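Local coordinates for Pts system, fructose-specific iiabc component (Borrelia burgdorferi, PDB 5DLE), which is the IIB domain of a fructose-specific phosphotransferase transporter, which probably relays phosphate from a phosphohistidine to incoming fructose, yielding fructose 1-phosphate, at residues I14-Y28 / I45-L59. Residues are numbered along the deposited sequence; the frame is centred on the assembly and turned at random.
Sequences IVAVTACPVGVAHTY and IRVETQGSIGIENAL
Strands 14-19 and 45-50 run parallel, 18° apart, joined by alternating backbone hydrogen bonds from Arg46 N to Ile14 O through to Cys20 N to Gln50 O. The packing is tight on the face under helix 25-40. There Ile45, its CG1 anti to the backbone N (chi1 176°), brings CD1 to 3.5 Å from Ile14 CG2, and Thr27 CG2 presses equally close, 3.5 Å, on Thr49 CB. Thr18 and Thr49 lie side by side, and Thr18 OG1 turns up to the helix, donating to Thr27 O at 2.8 Å. Thr27 OG1 in turn donates to Gln50 O (3.0 Å) from 41° above the carbonyl plane, while Cys20 N meets the same oxygen along its C=O direction. One donor from the helix and one from the loop after the first strand thus hold both parts to the end of strand 45-50. This is the right-handed beta-alpha-beta unit that opens the IIB domain; the 20-24 loop after its first strand begins with Cys20, the probable phosphocysteine by analogy with related IIB domains. On the face of Val15 and Val17, Leu59 CD1 lies 3.8 Å from Val15 CB, and Val17 runs alongside Glu48. The buried carboxylate of Glu48 is shared: OE1 accepts from Leu59 N and pairs with Arg82, and OE2 takes Gln50 NE2 at 2.8 Å, close to the amide plane. Contacts thin out at the 51-54 turn, where Ser52 is exposed. At the Tyr28 end, Tyr28 OH donates to Glu56 OE1 near the ring plane, at a doubtfully short 2.3 Å; Lys33 of a neighbouring subunit binds both side chains.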
loop_
_atom_site.group_PDB
_atom_site.type_symbol
_atom_site.label_atom_id
_atom_site.label_comp_id
_atom_site.label_asym_id
_atom_site.label_seq_id
_atom_site.Cartn_x
_atom_site.Cartn_y
_atom_site.Cartn_z
ATOM N N ILE A 14 5.880 9.548 23.590
ATOM C CA ILE A 14 6.014 10.116 22.247
ATOM C C ILE A 14 4.610 10.260 21.683
ATOM O O ILE A 14 3.764 9.391 21.924
ATOM C CB ILE A 14 6.871 9.198 21.350
ATOM C CG1 ILE A 14 8.283 9.053 21.913
ATOM C CG2 ILE A 14 6.882 9.711 19.871
ATOM C CD1 ILE A 14 9.177 8.103 21.132
ATOM N N VAL A 15 4.337 11.353 20.972
ATOM C CA VAL A 15 3.150 11.373 20.114
ATOM C C VAL A 15 3.601 11.549 18.675
ATOM O O VAL A 15 4.661 12.134 18.387
ATOM C CB VAL A 15 2.122 12.458 20.509
ATOM C CG1 VAL A 15 1.579 12.161 21.917
ATOM C CG2 VAL A 15 2.721 13.871 20.419
ATOM N N ALA A 16 2.806 11.008 17.755
ATOM C CA ALA A 16 3.168 11.125 16.351
ATOM C C ALA A 16 1.920 11.370 15.518
ATOM O O ALA A 16 0.805 11.000 15.923
ATOM C CB ALA A 16 3.868 9.853 15.835
ATOM N N VAL A 17 2.115 11.968 14.331
ATOM C CA VAL A 17 1.073 12.001 13.302
ATOM C C VAL A 17 1.683 11.391 12.062
ATOM O O VAL A 17 2.799 11.769 11.679
ATOM C CB VAL A 17 0.593 13.431 12.973
ATOM C CG1 VAL A 17 -0.505 13.395 11.921
ATOM C CG2 VAL A 17 0.101 14.168 14.221
ATOM N N THR A 18 0.953 10.469 11.413
ATOM C CA THR A 18 1.394 9.994 10.111
ATOM C C THR A 18 0.328 10.399 9.105
ATOM O O THR A 18 -0.876 10.324 9.381
ATOM C CB THR A 18 1.663 8.510 10.087
ATOM O OG1 THR A 18 0.430 7.762 10.228
ATOM C CG2 THR A 18 2.694 8.133 11.187
ATOM N N ALA A 19 0.773 10.884 7.945
ATOM C CA ALA A 19 -0.196 11.407 6.981
ATOM C C ALA A 19 0.371 11.255 5.587
ATOM O O ALA A 19 1.317 11.931 5.235
ATOM C CB ALA A 19 -0.514 12.874 7.269
ATOM N N CYS A 20 -0.222 10.364 4.801
ATOM C CA CYS A 20 0.124 10.242 3.373
ATOM C C CYS A 20 -1.194 10.238 2.616
ATOM O O CYS A 20 -2.039 9.372 2.869
ATOM C CB CYS A 20 0.928 8.978 3.152
ATOM S SG CYS A 20 1.221 8.747 1.359
ATOM N N PRO A 21 -1.378 11.126 1.635
ATOM C CA PRO A 21 -2.681 11.197 0.958
ATOM C C PRO A 21 -2.788 10.272 -0.249
ATOM O O PRO A 21 -3.480 10.600 -1.211
ATOM C CB PRO A 21 -2.758 12.664 0.517
ATOM C CG PRO A 21 -1.313 13.001 0.218
ATOM C CD PRO A 21 -0.499 12.251 1.305
ATOM N N VAL A 22 -2.099 9.142 -0.232
ATOM C CA VAL A 22 -2.249 8.082 -1.212
ATOM C C VAL A 22 -2.753 6.866 -0.453
ATOM O O VAL A 22 -1.975 6.249 0.297
ATOM C CB VAL A 22 -0.945 7.782 -1.932
ATOM C CG1 VAL A 22 -1.151 6.588 -2.879
ATOM C CG2 VAL A 22 -0.518 8.987 -2.705
ATOM N N GLY A 23 -4.001 6.464 -0.712
ATOM C CA GLY A 23 -4.543 5.270 -0.056
ATOM C C GLY A 23 -4.345 5.326 1.457
ATOM O O GLY A 23 -4.492 6.374 2.092
ATOM N N VAL A 24 -4.003 4.164 2.014
ATOM C CA VAL A 24 -3.777 4.027 3.461
ATOM C C VAL A 24 -2.436 3.414 3.806
ATOM O O VAL A 24 -2.031 3.456 4.991
ATOM C CB VAL A 24 -4.882 3.194 4.137
ATOM C CG1 VAL A 24 -6.210 3.993 4.121
ATOM C CG2 VAL A 24 -5.022 1.779 3.515
ATOM N N ALA A 25 -1.698 2.871 2.833
ATOM C CA ALA A 25 -0.547 2.026 3.169
ATOM C C ALA A 25 0.567 2.823 3.874
ATOM O O ALA A 25 1.035 2.432 4.960
ATOM C CB ALA A 25 0.047 1.330 1.946
ATOM N N HIS A 26 1.071 3.893 3.258
ATOM C CA HIS A 26 2.164 4.611 3.931
ATOM C C HIS A 26 1.740 5.153 5.285
ATOM O O HIS A 26 2.544 5.137 6.235
ATOM C CB HIS A 26 2.735 5.742 3.092
ATOM C CG HIS A 26 3.680 5.259 2.037
ATOM N ND1 HIS A 26 4.727 6.031 1.589
ATOM C CD2 HIS A 26 3.699 4.122 1.301
ATOM C CE1 HIS A 26 5.363 5.383 0.613
ATOM N NE2 HIS A 26 4.762 4.223 0.421
ATOM N N THR A 27 0.509 5.661 5.388
ATOM C CA THR A 27 0.023 6.169 6.686
ATOM C C THR A 27 0.131 5.092 7.750
ATOM O O THR A 27 0.651 5.352 8.867
ATOM C CB THR A 27 -1.428 6.599 6.532
ATOM O OG1 THR A 27 -1.463 7.707 5.639
ATOM C CG2 THR A 27 -2.052 7.000 7.847
ATOM N N TYR A 28 -0.349 3.887 7.433
ATOM C CA TYR A 28 -0.399 2.833 8.449
ATOM C C TYR A 28 0.945 2.155 8.614
ATOM O O TYR A 28 1.284 1.715 9.729
ATOM C CB TYR A 28 -1.487 1.779 8.088
ATOM C CG TYR A 28 -2.849 2.207 8.606
ATOM C CD1 TYR A 28 -3.607 3.127 7.940
ATOM C CD2 TYR A 28 -3.319 1.731 9.820
ATOM C CE1 TYR A 28 -4.822 3.570 8.420
ATOM C CE2 TYR A 28 -4.509 2.170 10.323
ATOM C CZ TYR A 28 -5.253 3.081 9.626
ATOM O OH TYR A 28 -6.464 3.517 10.128
ATOM N N ILE A 45 3.636 5.431 23.299
ATOM C CA ILE A 45 3.442 6.059 21.988
ATOM C C ILE A 45 1.945 6.166 21.689
ATOM O O ILE A 45 1.189 5.219 21.927
ATOM C CB ILE A 45 4.206 5.242 20.901
ATOM C CG1 ILE A 45 3.993 5.772 19.475
ATOM C CG2 ILE A 45 3.801 3.772 20.912
ATOM C CD1 ILE A 45 4.800 7.001 19.198
ATOM N N ARG A 46 1.511 7.322 21.171
ATOM C CA ARG A 46 0.179 7.485 20.582
ATOM C C ARG A 46 0.357 8.053 19.186
ATOM O O ARG A 46 1.122 9.008 19.023
ATOM C CB ARG A 46 -0.688 8.440 21.422
ATOM C CG ARG A 46 -1.510 7.713 22.492
ATOM C CD ARG A 46 -2.834 7.146 21.908
ATOM N NE ARG A 46 -3.657 8.272 21.483
ATOM C CZ ARG A 46 -4.008 8.583 20.244
ATOM N NH1 ARG A 46 -3.750 7.796 19.188
ATOM N NH2 ARG A 46 -4.705 9.698 20.077
ATOM N N VAL A 47 -0.332 7.469 18.187
ATOM C CA VAL A 47 -0.234 7.918 16.799
ATOM C C VAL A 47 -1.612 8.286 16.254
ATOM O O VAL A 47 -2.554 7.473 16.307
ATOM C CB VAL A 47 0.420 6.851 15.892
ATOM C CG1 VAL A 47 0.643 7.424 14.474
ATOM C CG2 VAL A 47 1.736 6.443 16.437
ATOM N N GLU A 48 -1.718 9.494 15.711
ATOM C CA GLU A 48 -2.833 9.942 14.896
ATOM C C GLU A 48 -2.528 9.632 13.438
ATOM O O GLU A 48 -1.413 9.869 12.972
ATOM C CB GLU A 48 -3.009 11.456 15.084
ATOM C CG GLU A 48 -3.826 12.170 14.020
ATOM C CD GLU A 48 -3.910 13.678 14.306
ATOM O OE1 GLU A 48 -3.924 14.046 15.493
ATOM O OE2 GLU A 48 -3.923 14.492 13.361
ATOM N N THR A 49 -3.518 9.134 12.708
ATOM C CA THR A 49 -3.303 8.830 11.305
ATOM C C THR A 49 -4.208 9.675 10.416
ATOM O O THR A 49 -5.340 9.982 10.777
ATOM C CB THR A 49 -3.559 7.333 10.988
ATOM O OG1 THR A 49 -4.868 6.932 11.421
ATOM C CG2 THR A 49 -2.511 6.428 11.649
ATOM N N GLN A 50 -3.684 10.046 9.249
ATOM C CA GLN A 50 -4.457 10.772 8.228
ATOM C C GLN A 50 -4.184 10.199 6.845
ATOM O O GLN A 50 -3.027 10.078 6.438
ATOM C CB GLN A 50 -4.082 12.262 8.216
ATOM C CG GLN A 50 -3.960 12.913 9.604
ATOM C CD GLN A 50 -3.919 14.428 9.500
ATOM O OE1 GLN A 50 -4.046 14.996 8.387
ATOM N NE2 GLN A 50 -3.769 15.097 10.631
ATOM N N GLY A 51 -5.265 10.069 6.069
ATOM C CA GLY A 51 -5.184 9.839 4.633
ATOM C C GLY A 51 -5.862 10.909 3.791
ATOM O O GLY A 51 -5.976 12.069 4.203
ATOM N N SER A 52 -6.310 10.533 2.587
ATOM C CA SER A 52 -7.107 11.442 1.776
ATOM C C SER A 52 -8.540 11.559 2.274
ATOM O O SER A 52 -9.195 12.575 2.020
ATOM C CB SER A 52 -7.112 10.980 0.320
ATOM O OG SER A 52 -5.837 11.136 -0.258
ATOM N N ILE A 53 -9.048 10.543 2.971
ATOM C CA ILE A 53 -10.445 10.568 3.391
ATOM C C ILE A 53 -10.602 11.346 4.688
ATOM O O ILE A 53 -11.495 12.191 4.820
ATOM C CB ILE A 53 -10.990 9.134 3.514
ATOM C CG1 ILE A 53 -10.940 8.441 2.152
ATOM C CG2 ILE A 53 -12.413 9.148 4.043
ATOM C CD1 ILE A 53 -11.303 6.995 2.187
ATOM N N GLY A 54 -9.734 11.089 5.659
ATOM C CA GLY A 54 -9.876 11.741 6.940
ATOM C C GLY A 54 -8.803 11.344 7.931
ATOM O O GLY A 54 -7.721 10.881 7.572
ATOM N N ILE A 55 -9.160 11.505 9.196
ATOM C CA ILE A 55 -8.245 11.513 10.335
ATOM C C ILE A 55 -8.792 10.549 11.376
ATOM O O ILE A 55 -9.977 10.614 11.710
ATOM C CB ILE A 55 -8.107 12.917 10.942
ATOM C CG1 ILE A 55 -7.527 13.886 9.908
ATOM C CG2 ILE A 55 -7.283 12.866 12.239
ATOM C CD1 ILE A 55 -7.548 15.326 10.386
ATOM N N GLU A 56 -7.937 9.660 11.887
ATOM C CA GLU A 56 -8.336 8.671 12.884
ATOM C C GLU A 56 -7.460 8.832 14.121
ATOM O O GLU A 56 -6.274 9.139 14.012
ATOM C CB GLU A 56 -8.212 7.231 12.351
ATOM C CG GLU A 56 -9.191 6.885 11.237
ATOM C CD GLU A 56 -8.856 5.531 10.609
ATOM O OE1 GLU A 56 -7.800 5.426 9.929
ATOM O OE2 GLU A 56 -9.625 4.569 10.832
ATOM N N ASN A 57 -8.064 8.668 15.293
ATOM C CA ASN A 57 -7.335 8.606 16.574
ATOM C C ASN A 57 -6.503 9.863 16.793
ATOM O O ASN A 57 -5.323 9.815 17.192
ATOM C CB ASN A 57 -6.474 7.346 16.657
ATOM C CG ASN A 57 -7.313 6.098 16.549
ATOM O OD1 ASN A 57 -8.025 5.751 17.513
ATOM N ND2 ASN A 57 -7.295 5.456 15.417
ATOM N N ALA A 58 -7.158 11.007 16.583
ATOM C CA ALA A 58 -6.496 12.296 16.704
ATOM C C ALA A 58 -5.870 12.477 18.086
ATOM O O ALA A 58 -6.430 12.072 19.110
ATOM C CB ALA A 58 -7.503 13.406 16.429
ATOM N N LEU A 59 -4.692 13.088 18.100
ATOM C CA LEU A 59 -4.042 13.422 19.361
ATOM C C LEU A 59 -4.930 14.370 20.144
ATOM O O LEU A 59 -5.525 15.290 19.583
ATOM C CB LEU A 59 -2.683 14.080 19.117
ATOM C CG LEU A 59 -1.674 13.251 18.281
ATOM C CD1 LEU A 59 -0.381 14.048 18.092
ATOM C CD2 LEU A 59 -1.426 11.896 18.959
#